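Local atomic coordinates of putative peptidase (Bacteroides fragilis, PDB entry 5DYN), a protein that probably works, as part of a longer clostripain-family (C11) cysteine protease of which this chain is an N-terminal piece, in activating the B. fragilis toxin. Residues S50-V55 with N104-E109; G69-K72 with V76-E79. One frame throughout, in Å; residues are numbered along the deposited sequence.

Contact 1: S50-V55 with N104-E109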
ATOM      1  N   SER A  50      15.141   1.520  22.396  1.00 58.25           N
ATOM      2  CA  SER A  50      15.170   0.302  21.594  1.00 60.79           C
ATOM      3  C   SER A  50      14.457   0.495  20.255  1.00 60.94           C
ATOM      4  O   SER A  50      14.776  -0.170  19.268  1.00 53.26           O
ATOM      5  CB  SER A  50      14.540  -0.856  22.367  1.00 55.27           C
ATOM      6  OG  SER A  50      13.407  -0.418  23.100  1.00 58.75           O
ATOM      7  N   GLY A  51      13.495   1.412  20.224  1.00 58.02           N
ATOM      8  CA  GLY A  51      12.771   1.711  19.002  1.00 52.33           C
ATOM      9  C   GLY A  51      13.394   2.856  18.226  1.00 54.45           C
ATOM     10  O   GLY A  51      13.634   3.933  18.776  1.00 57.50           O
ATOM     11  N   ASN A  52      13.661   2.624  16.945  1.00 52.42           N
ATOM     12  CA  ASN A  52      14.254   3.644  16.088  1.00 42.09           C
ATOM     13  C   ASN A  52      13.324   4.063  14.957  1.00 46.83           C
ATOM     14  O   ASN A  52      13.145   3.324  13.986  1.00 48.34           O
ATOM     15  CB  ASN A  52      15.574   3.149  15.499  1.00 51.03           C
ATOM     16  CG  ASN A  52      16.560   2.713  16.560  1.00 56.56           C
ATOM     17  OD1 ASN A  52      17.200   3.543  17.207  1.00 54.57           O
ATOM     18  ND2 ASN A  52      16.699   1.404  16.737  1.00 51.12           N
ATOM     19  N   LEU A  53      12.732   5.247  15.082  1.00 43.28           N
ATOM     20  CA  LEU A  53      11.918   5.796  14.004  1.00 40.14           C
ATOM     21  C   LEU A  53      12.732   6.742  13.141  1.00 38.65           C
ATOM     22  O   LEU A  53      13.007   7.879  13.527  1.00 40.48           O
ATOM     23  CB  LEU A  53      10.694   6.525  14.547  1.00 39.04           C
ATOM     24  CG  LEU A  53       9.767   7.101  13.471  1.00 38.87           C
ATOM     25  CD1 LEU A  53       9.267   5.996  12.547  1.00 39.78           C
ATOM     26  CD2 LEU A  53       8.601   7.853  14.091  1.00 34.29           C
ATOM     27  N   LEU A  54      13.115   6.265  11.967  1.00 41.79           N
ATOM     28  CA  LEU A  54      13.844   7.090  11.023  1.00 40.52           C
ATOM     29  C   LEU A  54      12.879   7.636   9.983  1.00 36.47           C
ATOM     30  O   LEU A  54      11.917   6.973   9.599  1.00 34.35           O
ATOM     31  CB  LEU A  54      14.975   6.297  10.367  1.00 34.85           C
ATOM     32  CG  LEU A  54      16.309   6.285  11.127  1.00 41.94           C
ATOM     33  CD1 LEU A  54      16.170   5.761  12.547  1.00 40.35           C
ATOM     34  CD2 LEU A  54      17.331   5.469  10.376  1.00 48.06           C
ATOM     35  N   VAL A  55      13.130   8.860   9.541  1.00 39.05           N
ATOM     36  CA  VAL A  55      12.243   9.516   8.599  1.00 35.73           C
ATOM     37  C   VAL A  55      13.025  10.106   7.442  1.00 36.21           C
ATOM     38  O   VAL A  55      13.896  10.953   7.635  1.00 41.40           O
ATOM     39  CB  VAL A  55      11.426  10.638   9.277  1.00 41.38           C
ATOM     40  CG1 VAL A  55      10.827  11.568   8.237  1.00 37.76           C
ATOM     41  CG2 VAL A  55      10.346  10.054  10.179  1.00 35.36           C
ATOM     42  N   ASN A 104      21.447   0.017   8.268  1.00 45.02           N
ATOM     43  CA  ASN A 104      22.805  -0.360   8.654  1.00 51.84           C
ATOM     44  C   ASN A 104      23.289   0.440   9.862  1.00 51.89           C
ATOM     45  O   ASN A 104      24.082  -0.051  10.662  1.00 59.84           O
ATOM     46  CB  ASN A 104      23.775  -0.182   7.487  1.00 47.12           C
ATOM     47  CG  ASN A 104      23.506  -1.152   6.353  1.00 57.80           C
ATOM     48  OD1 ASN A 104      23.215  -2.326   6.582  1.00 63.61           O
ATOM     49  ND2 ASN A 104      23.602  -0.664   5.121  1.00 56.89           N
ATOM     50  N   GLN A 105      22.807   1.672   9.992  1.00 51.13           N
ATOM     51  CA  GLN A 105      23.152   2.494  11.143  1.00 51.62           C
ATOM     52  C   GLN A 105      22.329   2.107  12.366  1.00 53.08           C
ATOM     53  O   GLN A 105      22.747   2.333  13.504  1.00 52.12           O
ATOM     54  CB  GLN A 105      22.953   3.979  10.835  1.00 52.01           C
ATOM     55  CG  GLN A 105      24.025   4.590   9.948  1.00 53.09           C
ATOM     56  CD  GLN A 105      24.181   6.082  10.174  1.00 60.71           C
ATOM     57  OE1 GLN A 105      24.058   6.567  11.300  1.00 59.13           O
ATOM     58  NE2 GLN A 105      24.449   6.818   9.100  1.00 64.10           N
ATOM     59  N   TYR A 106      21.157   1.526  12.131  1.00 49.82           N
ATOM     60  CA  TYR A 106      20.264   1.181  13.229  1.00 51.44           C
ATOM     61  C   TYR A 106      19.721  -0.236  13.113  1.00 46.10           C
ATOM     62  O   TYR A 106      18.520  -0.439  12.935  1.00 54.44           O
ATOM     63  CB  TYR A 106      19.111   2.185  13.307  1.00 51.10           C
ATOM     64  CG  TYR A 106      19.578   3.583  13.634  1.00 51.00           C
ATOM     65  CD1 TYR A 106      19.759   3.984  14.952  1.00 52.25           C
ATOM     66  CD2 TYR A 106      19.862   4.495  12.626  1.00 46.29           C
ATOM     67  CE1 TYR A 106      20.199   5.257  15.257  1.00 47.96           C
ATOM     68  CE2 TYR A 106      20.300   5.771  12.921  1.00 46.57           C
ATOM     69  CZ  TYR A 106      20.468   6.146  14.236  1.00 45.54           C
ATOM     70  OH  TYR A 106      20.904   7.415  14.532  1.00 54.54           O
ATOM     71  N   LYS A 107      20.618  -1.213  13.211  1.00 45.02           N
ATOM     72  CA  LYS A 107      20.217  -2.611  13.263  1.00 48.98           C
ATOM     73  C   LYS A 107      19.326  -2.849  14.475  1.00 47.48           C
ATOM     74  O   LYS A 107      19.511  -2.233  15.524  1.00 44.57           O
ATOM     75  CB  LYS A 107      21.442  -3.531  13.313  1.00 47.16           C
ATOM     76  CG  LYS A 107      22.121  -3.744  11.967  1.00 51.80           C
ATOM     77  CD  LYS A 107      23.536  -3.185  11.956  1.00 51.34           C
ATOM     78  CE  LYS A 107      24.192  -3.374  10.595  1.00 53.96           C
ATOM     79  NZ  LYS A 107      25.541  -2.745  10.527  1.00 54.43           N
ATOM     80  N   ALA A 108      18.350  -3.735  14.324  1.00 44.78           N
ATOM     81  CA  ALA A 108      17.448  -4.056  15.422  1.00 46.37           C
ATOM     82  C   ALA A 108      16.971  -5.499  15.334  1.00 48.23           C
ATOM     83  O   ALA A 108      17.351  -6.237  14.425  1.00 47.80           O
ATOM     84  CB  ALA A 108      16.266  -3.106  15.428  1.00 50.40           C
ATOM     85  N   GLU A 109      16.142  -5.897  16.293  1.00 55.23           N
ATOM     86  CA  GLU A 109      15.566  -7.233  16.298  1.00 54.09           C
ATOM     87  C   GLU A 109      14.528  -7.366  15.193  1.00 55.00           C
ATOM     88  O   GLU A 109      14.478  -8.376  14.494  1.00 49.47           O
ATOM     89  CB  GLU A 109      14.938  -7.540  17.657  1.00 53.33           C
ATOM     90  CG  GLU A 109      14.168  -8.841  17.712  1.00 54.92           C
ATOM     91  CD  GLU A 109      13.637  -9.129  19.100  1.00 69.29           C
ATOM     92  OE1 GLU A 109      14.444  -9.134  20.053  1.00 75.58           O
ATOM     93  OE2 GLU A 109      12.414  -9.346  19.239  1.00 75.11           O
TER

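Contact 2: G69-K72 with V76-E79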
ATOM      1  N   GLY A  69      14.253  10.741  17.909  1.00 51.92           N
ATOM      2  CA  GLY A  69      14.624  10.261  19.225  1.00 56.40           C
ATOM      3  C   GLY A  69      14.143  11.202  20.310  1.00 56.65           C
ATOM      4  O   GLY A  69      13.495  12.208  20.029  1.00 57.54           O
ATOM      5  N   LYS A  70      14.456  10.869  21.556  1.00 64.53           N
ATOM      6  CA  LYS A  70      14.106  11.722  22.686  1.00 65.71           C
ATOM      7  C   LYS A  70      15.358  12.303  23.318  1.00 63.06           C
ATOM      8  O   LYS A  70      16.377  11.619  23.413  1.00 65.30           O
ATOM      9  CB  LYS A  70      13.315  10.939  23.733  1.00 60.58           C
ATOM     10  CG  LYS A  70      11.995  10.378  23.246  1.00 61.65           C
ATOM     11  CD  LYS A  70      11.369   9.512  24.323  1.00 56.25           C
ATOM     12  CE  LYS A  70       9.981   9.044  23.943  1.00 50.16           C
ATOM     13  NZ  LYS A  70       9.414   8.160  24.998  1.00 56.84           N
ATOM     14  N   ASP A  71      15.292  13.558  23.755  1.00 65.14           N
ATOM     15  CA  ASP A  71      16.414  14.133  24.482  1.00 69.55           C
ATOM     16  C   ASP A  71      16.464  13.528  25.883  1.00 72.08           C
ATOM     17  O   ASP A  71      15.594  12.745  26.259  1.00 70.78           O
ATOM     18  CB  ASP A  71      16.335  15.669  24.530  1.00 64.85           C
ATOM     19  CG  ASP A  71      15.066  16.197  25.190  1.00 68.36           C
ATOM     20  OD1 ASP A  71      14.385  15.456  25.928  1.00 71.26           O
ATOM     21  OD2 ASP A  71      14.759  17.389  24.981  1.00 65.03           O
ATOM     22  N   LYS A  72      17.475  13.892  26.657  1.00 76.07           N
ATOM     23  CA  LYS A  72      17.694  13.271  27.958  1.00 71.26           C
ATOM     24  C   LYS A  72      16.609  13.699  28.958  1.00 71.92           C
ATOM     25  O   LYS A  72      16.557  13.202  30.085  1.00 70.21           O
ATOM     26  CB  LYS A  72      19.087  13.611  28.509  1.00 65.45           C
ATOM     27  CG  LYS A  72      20.080  14.274  27.530  1.00 66.93           C
ATOM     28  CD  LYS A  72      20.349  13.487  26.241  1.00 75.79           C
ATOM     29  CE  LYS A  72      21.356  14.218  25.360  1.00 69.70           C
ATOM     30  NZ  LYS A  72      20.806  15.541  24.904  1.00 66.03           N
ATOM     31  N   VAL A  76      10.674  14.687  22.568  1.00 57.61           N
ATOM     32  CA  VAL A  76      10.966  14.161  21.239  1.00 55.11           C
ATOM     33  C   VAL A  76      11.710  15.199  20.403  1.00 60.62           C
ATOM     34  O   VAL A  76      11.267  16.340  20.281  1.00 67.13           O
ATOM     35  CB  VAL A  76       9.681  13.731  20.504  1.00 51.43           C
ATOM     36  CG1 VAL A  76       9.987  13.370  19.057  1.00 46.91           C
ATOM     37  CG2 VAL A  76       9.031  12.558  21.224  1.00 50.16           C
ATOM     38  N   VAL A  77      12.846  14.802  19.838  1.00 55.04           N
ATOM     39  CA  VAL A  77      13.671  15.717  19.057  1.00 52.43           C
ATOM     40  C   VAL A  77      14.118  15.103  17.731  1.00 53.75           C
ATOM     41  O   VAL A  77      14.328  13.893  17.631  1.00 49.63           O
ATOM     42  CB  VAL A  77      14.923  16.164  19.848  1.00 62.22           C
ATOM     43  CG1 VAL A  77      14.526  17.022  21.041  1.00 58.25           C
ATOM     44  CG2 VAL A  77      15.737  14.956  20.298  1.00 59.11           C
ATOM     45  N   GLU A  78      14.259  15.949  16.716  1.00 48.24           N
ATOM     46  CA  GLU A  78      14.747  15.512  15.414  1.00 48.76           C
ATOM     47  C   GLU A  78      16.265  15.384  15.418  1.00 46.00           C
ATOM     48  O   GLU A  78      16.969  16.301  15.829  1.00 53.80           O
ATOM     49  CB  GLU A  78      14.321  16.489  14.317  1.00 46.20           C
ATOM     50  CG  GLU A  78      12.825  16.685  14.174  1.00 41.39           C
ATOM     51  CD  GLU A  78      12.492  17.684  13.085  1.00 51.94           C
ATOM     52  OE1 GLU A  78      13.415  18.068  12.335  1.00 54.60           O
ATOM     53  OE2 GLU A  78      11.317  18.090  12.980  1.00 52.67           O
ATOM     54  N   GLU A  79      16.764  14.245  14.951  1.00 49.70           N
ATOM     55  CA  GLU A  79      18.201  14.028  14.849  1.00 43.87           C
ATOM     56  C   GLU A  79      18.607  13.805  13.399  1.00 47.45           C
ATOM     57  O   GLU A  79      18.199  12.824  12.780  1.00 49.21           O
ATOM     58  CB  GLU A  79      18.627  12.834  15.706  1.00 46.79           C
ATOM     59  CG  GLU A  79      18.175  12.915  17.153  1.00 56.92           C
ATOM     60  CD  GLU A  79      18.422  11.626  17.914  1.00 60.15           C
ATOM     61  OE1 GLU A  79      19.071  10.719  17.350  1.00 58.58           O
ATOM     62  OE2 GLU A  79      17.964  11.520  19.073  1.00 63.89           O
TER

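Contact 1: S50-V55 with N104-E109
Asn52 and Tyr106 mark where the two backbones come closest, 7.1 Å between Asn52 CA and Tyr106 CA. That is too far for main-chain pairing: 50-55 enters strand 51-58 inside the sheet, while 104-109 finishes helix 92-105 and turns toward strand 110-116. Side chains must fill the gap, and Asn52, Leu54 and Tyr106 all leave their backbones toward the opposite segment. Tyr106 CG stands anti to its carbonyl carbon (chi1 -64°), which swings the phenol ring across the strand. Leu54 fits its branched end against one half of that ring. Its CD1 sits over a face in a CH-pi contact, 4.2 Å from the Tyr106 ring centroid and 22° off the normal, displaced toward the rim; its other methyl presses in at 3.5 Å between Leu54 CD2 and Tyr106 CD2. Asn52 comes to the other half obliquely, amide and ring planes 44° apart, with Asn52 OD1 3.4 Å from Tyr106 CD1. The amide is held from outside: OD1 accepts from Arg67 NH2, and ND2 bonds to Thr17 OG1, which also bonds to Tyr106 O. Further along, Lys107 folds back so that NZ reaches a lone pair of Asn104 O at 3.1 Å. No hydrogen bond crosses directly between the segments, so van der Waals packing carries the direct contact, while neighbouring strands satisfy the buried amide beside the ring.

Contact 2: G69-K72 with V76-E79
Gly69 and Val77 are joined by a backbone hydrogen bond at this hairpin end. They form an antiparallel hydrogen-bonded pair, in which Val77 N donates to Gly69 O at 2.7 Å, nearly straight at 173°, the donor lying 18° from the carbonyl plane. Lys70 and Val76 follow as the non-hydrogen-bonded pair, their CA atoms drawn in to 4.2 Å. The same Gly69 carbonyl takes a second, softer contact, a CA-H...O approach of 3.4 Å from Val76 CA to Gly69 O.

The apolar contact is on the face of Lys70 and Val76, whose side chains lean together, 4.2 Å from Lys70 CG to Val76 CG2. On the other face Val77 makes van der Waals contacts with polar atoms of Asp71: CG1, anti to the carbonyl carbon (chi1 -67°), faces the carboxylate, and Val77 CG2 sits 3.8 Å from Asp71 N.

Among the charged groups, Glu79, extended beyond CG, reaches back and across to the neighbouring strand until its OE2 lies 3.6 Å from Gly69 CA, in the place a beta carbon on Gly69 would occupy. Asp71 OD1 instead turns into the loop, making weak hydrogen bonds to Lys73 N and Lys75 N.

The hairpin joins strands 64-70 and 76-83, the latter outermost in this chain's sheet. Helix 29-43 covers the Val76 face through Lys40 and Met43, and the extended Lys70 chain carries NZ to Val46 O and Arg44 O just beyond that helix.

Contact 1 is buried and contact 2 lies at the surface, yet both reach the same sheet, through its neighbouring strands 51-58 and 64-70. Their centres are about 14 Å apart and they do not touch. Contact 2 ties two strands consecutive in sequence, chiefly through the main chain, with charged side chains around it. Contact 1 joins residues far apart in the chain, setting the loop that leaves helix 92-105 against the sheet through an aromatic ring and no direct hydrogen bond. Arg67 of strand 64-70 stands between them: it bonds to Asn52 in contact 1 and makes a long, weak ion pair with Glu79 in contact 2.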